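Long-range contacts in mannan endo-1,4-beta-mannosidase (Cryptopygus antarcticus, PDB 4OOU), which hydrolyses internal beta-1,4-mannosidic linkages of mannans, galactomannans and glucomannans, releasing mainly short manno-oligosaccharides: residues V72-G77 / M360-K364; F313-C317 / D348-T352. One frame throughout, in Å; residues are numbered along the deposited sequence.

Contact 1. Residues V72-G77 / M360-K364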
ATOM      1  N   VAL A  72      -1.628  13.364  12.355  1.00 38.99           N
ATOM      2  CA  VAL A  72      -2.609  12.291  12.216  1.00 38.76           C
ATOM      3  C   VAL A  72      -3.246  11.950  13.577  1.00 39.87           C
ATOM      4  O   VAL A  72      -4.455  12.057  13.674  1.00 45.01           O
ATOM      5  CB  VAL A  72      -2.009  11.076  11.442  1.00 35.51           C
ATOM      6  CG1 VAL A  72      -2.875   9.831  11.537  1.00 35.58           C
ATOM      7  CG2 VAL A  72      -1.771  11.461   9.988  1.00 32.00           C
ATOM      8  N   LYS A  73      -2.485  11.565  14.619  1.00 40.14           N
ATOM      9  CA  LYS A  73      -3.125  11.256  15.944  1.00 39.01           C
ATOM     10  C   LYS A  73      -4.023  12.444  16.294  1.00 39.81           C
ATOM     11  O   LYS A  73      -5.201  12.264  16.557  1.00 37.28           O
ATOM     12  CB  LYS A  73      -2.131  10.955  17.075  1.00 33.94           C
ATOM     13  N   ALA A  74      -3.494  13.663  16.196  1.00 40.48           N
ATOM     14  CA  ALA A  74      -4.298  14.861  16.515  1.00 39.99           C
ATOM     15  C   ALA A  74      -5.685  14.831  15.831  1.00 41.15           C
ATOM     16  O   ALA A  74      -6.713  15.215  16.426  1.00 38.40           O
ATOM     17  CB  ALA A  74      -3.541  16.133  16.118  1.00 38.93           C
ATOM     18  N   SER A  75      -5.729  14.356  14.584  1.00 40.93           N
ATOM     19  CA  SER A  75      -6.989  14.408  13.830  1.00 39.86           C
ATOM     20  C   SER A  75      -7.841  13.170  13.986  1.00 39.40           C
ATOM     21  O   SER A  75      -8.781  12.966  13.222  1.00 43.27           O
ATOM     22  CB  SER A  75      -6.731  14.658  12.348  1.00 39.11           C
ATOM     23  OG  SER A  75      -5.718  15.623  12.127  1.00 34.03           O
ATOM     24  N   GLY A  76      -7.519  12.330  14.962  1.00 41.45           N
ATOM     25  CA  GLY A  76      -8.220  11.058  15.158  1.00 40.23           C
ATOM     26  C   GLY A  76      -8.021  10.020  14.063  1.00 40.40           C
ATOM     27  O   GLY A  76      -8.822   9.080  13.959  1.00 43.33           O
ATOM     28  N   GLY A  77      -6.992  10.193  13.231  1.00 39.65           N
ATOM     29  CA  GLY A  77      -6.618   9.192  12.203  1.00 41.90           C
ATOM     30  C   GLY A  77      -5.734   8.107  12.823  1.00 39.60           C
ATOM     31  O   GLY A  77      -5.287   8.235  13.970  1.00 31.60           O
ATOM     32  N   MET A 360     -10.084  13.440   8.507  1.00 35.76           N
ATOM     33  CA  MET A 360      -9.930  12.393   9.534  1.00 39.07           C
ATOM     34  C   MET A 360     -10.823  12.652  10.759  1.00 41.79           C
ATOM     35  O   MET A 360     -11.312  11.696  11.384  1.00 38.64           O
ATOM     36  CB  MET A 360      -8.463  12.235   9.963  1.00 39.32           C
ATOM     37  CG  MET A 360      -7.624  11.404   9.000  1.00 38.83           C
ATOM     38  SD  MET A 360      -5.864  11.422   9.321  1.00 40.23           S
ATOM     39  CE  MET A 360      -5.493  13.101   8.839  1.00 40.23           C
ATOM     40  N   GLN A 361     -11.027  13.937  11.098  1.00 41.16           N
ATOM     41  CA  GLN A 361     -11.872  14.308  12.235  1.00 42.89           C
ATOM     42  C   GLN A 361     -13.258  13.693  12.071  1.00 44.35           C
ATOM     43  O   GLN A 361     -13.932  13.378  13.058  1.00 38.27           O
ATOM     44  CB  GLN A 361     -12.021  15.829  12.376  1.00 46.11           C
ATOM     45  CG  GLN A 361     -10.894  16.538  13.112  1.00 51.05           C
ATOM     46  CD  GLN A 361     -10.908  18.056  12.910  1.00 55.93           C
ATOM     47  OE1 GLN A 361     -11.977  18.689  12.884  1.00 59.49           O
ATOM     48  NE2 GLN A 361      -9.716  18.646  12.744  1.00 55.86           N
ATOM     49  N   ALA A 362     -13.700  13.525  10.825  1.00 41.12           N
ATOM     50  CA  ALA A 362     -15.019  12.978  10.611  1.00 40.19           C
ATOM     51  C   ALA A 362     -15.159  11.642  11.320  1.00 38.08           C
ATOM     52  O   ALA A 362     -16.268  11.245  11.668  1.00 34.94           O
ATOM     53  CB  ALA A 362     -15.321  12.818   9.124  1.00 42.45           C
ATOM     54  N   LEU A 363     -14.070  10.916  11.516  1.00 36.57           N
ATOM     55  CA  LEU A 363     -14.221   9.627  12.205  1.00 40.37           C
ATOM     56  C   LEU A 363     -13.624   9.573  13.634  1.00 39.92           C
ATOM     57  O   LEU A 363     -13.565   8.506  14.217  1.00 38.15           O
ATOM     58  CB  LEU A 363     -13.694   8.484  11.323  1.00 42.08           C
ATOM     59  CG  LEU A 363     -14.323   8.357   9.919  1.00 42.43           C
ATOM     60  CD1 LEU A 363     -13.498   7.420   9.043  1.00 43.18           C
ATOM     61  CD2 LEU A 363     -15.779   7.878   9.985  1.00 41.39           C
ATOM     62  N   LYS A 364     -13.233  10.714  14.200  1.00 38.89           N
ATOM     63  CA  LYS A 364     -12.595  10.737  15.518  1.00 46.65           C
ATOM     64  C   LYS A 364     -13.192   9.703  16.500  1.00 46.42           C
ATOM     65  O   LYS A 364     -12.509   8.774  16.913  1.00 42.91           O
ATOM     66  CB  LYS A 364     -12.625  12.148  16.123  1.00 50.42           C
ATOM     67  CG  LYS A 364     -11.316  12.616  16.762  1.00 55.26           C
ATOM     68  CD  LYS A 364     -11.385  14.121  17.048  1.00 63.23           C
ATOM     69  CE  LYS A 364     -10.018  14.782  17.183  1.00 67.26           C
ATOM     70  NZ  LYS A 364      -9.300  14.349  18.422  1.00 66.80           N
TER
HETATM   71  O   HOH W   1      -9.986   8.246  16.320  1.00 36.72           O
HETATM   72  O   HOH W   2     -10.414   8.970  11.380  1.00 43.32           O
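M360 makes most of the apolar side of this contact. Its SD lies 3.7 Å from G77 CA and 4.0 Å from V72 CG1, and the V72 and M360 side chains cross at about a right angle. A bend at chi3 (-71°) carries M360 CE back to the side of S75. Nearer the backbone, S75 CB and M360 CB meet at 3.8 Å. The hydroxyl of S75 is turned to its own helix, bonded to K71 O. The aliphatic chain of K364 adds to the packing, its CG 3.8 Å from G76 CA. Direct polar contact is slight: K364 NZ gives A74 O a weak hydrogen bond of 3.4 Å. Two waters finish the join: both donate to G76 O, one also to K364 O and the other also to M360 O. The backbone makes the close approach possible. G76, at positive phi, is the C' residue of a Schellman motif ending helix 58-74, with G77 N bonded to V72 O and G76 N to K73 O; G76 lies against K364 and G77 against the M360 sulfur. The two helix ends are therefore joined by methionine packing and shared water, with little direct hydrogen bonding between them.

Contact 2. Residues F313-C317 / D348-T352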
ATOM      1  N   PHE A 313      -7.149   8.445  -2.276  1.00 36.26           N
ATOM      2  CA  PHE A 313      -8.208   9.218  -2.896  1.00 37.69           C
ATOM      3  C   PHE A 313      -8.010  10.703  -2.569  1.00 37.47           C
ATOM      4  O   PHE A 313      -7.246  11.030  -1.682  1.00 37.17           O
ATOM      5  CB  PHE A 313      -9.572   8.714  -2.414  1.00 39.56           C
ATOM      6  CG  PHE A 313      -9.937   9.164  -1.027  1.00 39.80           C
ATOM      7  CD1 PHE A 313      -9.535   8.436   0.080  1.00 40.29           C
ATOM      8  CD2 PHE A 313     -10.696  10.315  -0.836  1.00 42.49           C
ATOM      9  CE1 PHE A 313      -9.874   8.843   1.352  1.00 41.26           C
ATOM     10  CE2 PHE A 313     -11.048  10.722   0.431  1.00 42.91           C
ATOM     11  CZ  PHE A 313     -10.625   9.985   1.525  1.00 44.94           C
ATOM     12  N   ALA A 314      -8.704  11.598  -3.248  1.00 40.65           N
ATOM     13  CA  ALA A 314      -8.605  13.005  -2.880  1.00 43.64           C
ATOM     14  C   ALA A 314      -9.867  13.821  -3.160  1.00 46.15           C
ATOM     15  O   ALA A 314     -10.438  13.691  -4.241  1.00 41.12           O
ATOM     16  CB  ALA A 314      -7.423  13.628  -3.595  1.00 44.61           C
ATOM     17  N   SER A 315     -10.265  14.669  -2.186  1.00 50.25           N
ATOM     18  CA  SER A 315     -11.454  15.582  -2.281  1.00 50.08           C
ATOM     19  C   SER A 315     -11.497  16.284  -3.597  1.00 44.55           C
ATOM     20  O   SER A 315     -12.542  16.457  -4.194  1.00 41.56           O
ATOM     21  CB  SER A 315     -11.405  16.732  -1.264  1.00 50.96           C
ATOM     22  OG  SER A 315     -10.836  16.347  -0.039  1.00 57.41           O
ATOM     23  N   VAL A 316     -10.313  16.689  -4.004  1.00 40.92           N
ATOM     24  CA  VAL A 316     -10.104  17.606  -5.064  1.00 40.86           C
ATOM     25  C   VAL A 316     -10.100  16.883  -6.449  1.00 42.54           C
ATOM     26  O   VAL A 316     -10.128  17.537  -7.504  1.00 39.78           O
ATOM     27  CB  VAL A 316      -8.823  18.402  -4.706  1.00 43.94           C
ATOM     28  CG1 VAL A 316      -7.578  17.602  -5.058  1.00 44.77           C
ATOM     29  CG2 VAL A 316      -8.835  19.793  -5.337  1.00 49.24           C
ATOM     30  N   CYS A 317     -10.076  15.542  -6.431  1.00 39.08           N
ATOM     31  CA  CYS A 317     -10.489  14.722  -7.566  1.00 36.88           C
ATOM     32  C   CYS A 317     -11.546  13.735  -7.126  1.00 38.32           C
ATOM     33  O   CYS A 317     -11.315  12.530  -6.991  1.00 45.83           O
ATOM     34  CB  CYS A 317      -9.292  14.042  -8.196  1.00 38.28           C
ATOM     35  SG  CYS A 317      -8.164  15.336  -8.707  1.00 41.53           S
ATOM     36  N   ASP A 348      -0.408  16.198  -8.781  1.00 52.41           N
ATOM     37  CA  ASP A 348      -1.743  16.152  -9.298  1.00 51.05           C
ATOM     38  C   ASP A 348      -2.635  15.381  -8.342  1.00 49.62           C
ATOM     39  O   ASP A 348      -2.224  14.387  -7.726  1.00 46.70           O
ATOM     40  CB  ASP A 348      -1.720  15.593 -10.713  1.00 51.94           C
ATOM     41  CG  ASP A 348      -0.774  16.387 -11.615  1.00 55.04           C
ATOM     42  OD1 ASP A 348      -0.629  17.619 -11.376  1.00 48.79           O
ATOM     43  OD2 ASP A 348      -0.147  15.777 -12.512  1.00 57.10           O
ATOM     44  N   CYS A 349      -3.851  15.907  -8.196  1.00 48.96           N
ATOM     45  CA  CYS A 349      -4.898  15.319  -7.368  1.00 44.43           C
ATOM     46  C   CYS A 349      -4.370  15.055  -5.968  1.00 42.62           C
ATOM     47  O   CYS A 349      -4.331  13.918  -5.527  1.00 43.37           O
ATOM     48  CB  CYS A 349      -5.487  14.050  -8.025  1.00 42.53           C
ATOM     49  SG  CYS A 349      -6.573  14.395  -9.461  1.00 39.51           S
ATOM     50  N   SER A 350      -3.925  16.120  -5.303  1.00 41.54           N
ATOM     51  CA  SER A 350      -3.530  16.058  -3.896  1.00 42.20           C
ATOM     52  C   SER A 350      -4.287  17.067  -3.086  1.00 40.91           C
ATOM     53  O   SER A 350      -4.373  18.246  -3.435  1.00 42.30           O
ATOM     54  CB  SER A 350      -2.036  16.329  -3.678  1.00 44.56           C
ATOM     55  OG  SER A 350      -1.733  16.421  -2.283  1.00 44.27           O
ATOM     56  N   ASP A 351      -4.815  16.602  -1.971  1.00 41.69           N
ATOM     57  CA  ASP A 351      -5.457  17.491  -1.032  1.00 41.53           C
ATOM     58  C   ASP A 351      -4.434  18.278  -0.243  1.00 40.81           C
ATOM     59  O   ASP A 351      -3.213  18.029  -0.259  1.00 42.16           O
ATOM     60  CB  ASP A 351      -6.376  16.713  -0.076  1.00 42.30           C
ATOM     61  CG  ASP A 351      -7.659  16.249  -0.743  1.00 40.64           C
ATOM     62  OD1 ASP A 351      -8.323  17.075  -1.440  1.00 42.12           O
ATOM     63  OD2 ASP A 351      -8.016  15.072  -0.543  1.00 35.19           O
ATOM     64  N   THR A 352      -4.985  19.268   0.420  1.00 41.15           N
ATOM     65  CA  THR A 352      -4.313  20.103   1.388  1.00 40.69           C
ATOM     66  C   THR A 352      -4.004  19.281   2.629  1.00 40.12           C
ATOM     67  O   THR A 352      -4.888  18.565   3.063  1.00 42.61           O
ATOM     68  CB  THR A 352      -5.336  21.193   1.693  1.00 38.85           C
ATOM     69  OG1 THR A 352      -5.115  22.251   0.768  1.00 44.75           O
ATOM     70  CG2 THR A 352      -5.237  21.717   3.011  1.00 42.00           C
TER
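With chi1 at -59° in C317 and -73° in C349, each SG stands beside its own backbone N, and the sulfurs of C317 and C349 meet in a disulfide of 2.0 Å whose chi3 is -86°, close to the relaxed right angle. D351 is turned likewise, CG beside its backbone N, which sends the carboxylate across to the turn A314-C317. There OD2 takes S315 N at 2.8 Å on its syn lone pair, the side of the other oxygen. D351 OD1 receives two weak bonds, from S315 OG at 3.0 Å and from V316 N at 3.3 Å. Both oxygens are thus engaged by the two central residues of a type I turn, itself closed by C317 N to A314 O; these bonds fix the rotation of the buried carboxylate, and the N-H groups would probably favour its charged form. With an alanine here instead of D351, the amide of S315 would probably be left without its carboxylate acceptor and the turn tied to the second loop mainly by the disulfide. A314 CB lies 3.4 Å from D351 OD2. Separately, V316 CG1 comes within 3.6 Å of S350 O. S350 OG turns back to D351 O and also bonds Q342 N. D348 binds substrate, D348 to S350 fall in the part of the loop inferred to stabilise the transition state, and C349 touches the substrate-binding Y282. The two loops follow neighbouring parallel strands of the TIM barrel, 308-313 and 337-340, at the active-site end; S315 packs on I323 of helix 323-332 and on N355 of helix 353-361, while D351 touches Q356 of the latter.

Helix 353-361 joins the two contacts: the loop of contact 2 leads into its start, and contact 1 holds its end against helix 58-74. Along the chain, both segments of contact 2 fall between those of contact 1, and the nearest atoms of the two are about 8 Å apart. Each mixes buried and exposed residues, so neither is purely core or surface. Contact 1 lies at the barrel end away from the substrate and ties helix termini by apolar packing and water. Contact 2 lies beside the substrate-binding residues, where a covalent link and a carboxylate hold two irregular loops, with no regular strand pairing between them.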